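Local atomic coordinates of sepf-like protein (Archaeoglobus fulgidus, PDB entry 3ZIE), a protein that is related to the bacterial cell-division protein SepF, a membrane anchor of the Z ring, and may play a similar part in archaeal division. Residues B[39-42]-B[43-47]. The protein carries 1 engineered substitution. Residues are numbered along the deposited sequence; the frame is centred on the assembly and turned at random.
Sequences LTLD and RVLKD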
loop_
_atom_site.group_PDB
_atom_site.type_symbol
_atom_site.label_atom_id
_atom_site.label_comp_id
_atom_site.label_asym_id
_atom_site.label_seq_id
_atom_site.Cartn_x
_atom_site.Cartn_y
_atom_site.Cartn_z
ATOM N N LEU B 39 -1.820 -23.168 7.700
ATOM C CA LEU B 39 -1.515 -23.977 6.554
ATOM C C LEU B 39 -1.888 -23.223 5.253
ATOM O O LEU B 39 -1.091 -23.129 4.309
ATOM C CB LEU B 39 -2.209 -25.311 6.642
ATOM C CG LEU B 39 -2.092 -26.142 5.330
ATOM C CD1 LEU B 39 -0.608 -26.358 4.768
ATOM C CD2 LEU B 39 -2.814 -27.518 5.513
ATOM N N THR B 40 -3.088 -22.652 5.234
ATOM C CA THR B 40 -3.549 -21.894 4.098
ATOM C C THR B 40 -2.643 -20.654 3.944
ATOM O O THR B 40 -2.205 -20.358 2.852
ATOM C CB THR B 40 -4.981 -21.448 4.322
ATOM O OG1 THR B 40 -5.792 -22.618 4.374
ATOM C CG2 THR B 40 -5.446 -20.547 3.220
ATOM N N LEU B 41 -2.300 -20.005 5.041
ATOM C CA LEU B 41 -1.468 -18.804 4.928
ATOM C C LEU B 41 -0.071 -19.081 4.333
ATOM O O LEU B 41 0.467 -18.342 3.432
ATOM C CB LEU B 41 -1.327 -18.181 6.303
ATOM C CG LEU B 41 -0.217 -17.157 6.520
ATOM C CD1 LEU B 41 -0.656 -15.867 5.892
ATOM C CD2 LEU B 41 0.007 -16.984 8.003
ATOM N N ASP B 42 0.531 -20.148 4.832
ATOM C CA ASP B 42 1.820 -20.571 4.303
ATOM C C ASP B 42 1.785 -20.873 2.819
ATOM O O ASP B 42 2.723 -20.482 2.136
ATOM C CB ASP B 42 2.417 -21.742 5.093
ATOM C CG ASP B 42 2.783 -21.366 6.486
ATOM O OD1 ASP B 42 2.836 -20.141 6.807
ATOM O OD2 ASP B 42 3.029 -22.285 7.272
ATOM N N ARG B 43 0.735 -21.529 2.305
ATOM C CA ARG B 43 0.645 -21.862 0.886
ATOM C C ARG B 43 0.492 -20.595 0.064
ATOM O O ARG B 43 1.116 -20.443 -1.010
ATOM C CB ARG B 43 -0.576 -22.737 0.523
ATOM C CG ARG B 43 -0.669 -24.119 1.154
ATOM C CD ARG B 43 -1.793 -24.883 0.496
ATOM N NE ARG B 43 -2.189 -26.026 1.292
ATOM C CZ ARG B 43 -3.437 -26.503 1.382
ATOM N NH1 ARG B 43 -4.440 -25.904 0.729
ATOM N NH2 ARG B 43 -3.703 -27.582 2.144
ATOM N N VAL B 44 -0.400 -19.697 0.537
ATOM C CA VAL B 44 -0.594 -18.407 -0.176
ATOM C C VAL B 44 0.756 -17.644 -0.206
ATOM O O VAL B 44 1.219 -17.179 -1.266
ATOM C CB VAL B 44 -1.710 -17.560 0.527
ATOM C CG1 VAL B 44 -1.772 -16.113 -0.054
ATOM C CG2 VAL B 44 -3.093 -18.237 0.284
ATOM N N LEU B 45 1.397 -17.517 0.956
ATOM C CA LEU B 45 2.622 -16.704 1.007
ATOM C C LEU B 45 3.744 -17.374 0.184
ATOM O O LEU B 45 4.579 -16.687 -0.452
ATOM C CB LEU B 45 3.123 -16.446 2.444
ATOM C CG LEU B 45 2.374 -15.500 3.365
ATOM C CD1 LEU B 45 2.917 -15.547 4.848
ATOM C CD2 LEU B 45 2.363 -14.075 2.807
ATOM N N LYS B 46 3.794 -18.718 0.230
ATOM C CA LYS B 46 4.720 -19.416 -0.668
ATOM C C LYS B 46 4.432 -19.016 -2.151
ATOM O O LYS B 46 5.337 -18.675 -2.909
ATOM C CB LYS B 46 4.632 -20.935 -0.514
ATOM C CG LYS B 46 5.440 -21.733 -1.607
ATOM C CD LYS B 46 5.091 -23.237 -1.642
ATOM C CE LYS B 46 3.637 -23.529 -2.176
ATOM N NZ LYS B 46 3.481 -23.550 -3.697
ATOM N N ASP B 47 3.174 -19.079 -2.557
ATOM C CA ASP B 47 2.842 -18.671 -3.924
ATOM C C ASP B 47 3.194 -17.211 -4.218
ATOM O O ASP B 47 3.680 -16.901 -5.273
ATOM C CB ASP B 47 1.371 -18.919 -4.250
ATOM C CG ASP B 47 0.992 -20.394 -4.214
ATOM O OD1 ASP B 47 1.861 -21.311 -4.252
ATOM O OD2 ASP B 47 -0.213 -20.612 -4.163
#
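Leu-41 and Leu-45 meet one turn apart on the alpha-helix 38-55 of this SepF-like domain, their side chains lying alongside each other and pointing the same way, with CD1 of Leu-41 3.7 Å from CD1 of Leu-45. Another i to i+4 pair involves Leu-39 and Arg-43, whose side chains cross at a slant. Arg-43 runs extended from CG to NE, and with its CG set beside its own backbone N (chi1 -62°) the chain heads back toward the start of the helix. There the CD2 methyl of Leu-39 sits 3.5 Å from NH2 of Arg-43, a van der Waals contact between a methyl and the guanidinium group, on the exposed side of the helix.

Behind these side chains, four successive i+4 backbone hydrogen bonds fix the spacing. That from Val-44 N to Thr-40 O is nearly straight, 172° at the hydrogen, while Lys-46 N approaches Asp-42 O at 2.8 Å from a position tilted out of the carbonyl plane.

Further out, Val-44, the buried member, touches Val-8, and Leu-41 reaches Ile-31, which ties this end of the helix to the loops after strands 2-7 and 26-30. Arg-43 and Asp-47 both touch Leu-11. Asp-47 also takes part in a salt bridge: Lys-46 bends at chi3 and chi4 to bring NZ within 2.8 Å of Asp-47 OD1, meeting that oxygen nearly in line with its C-O bond.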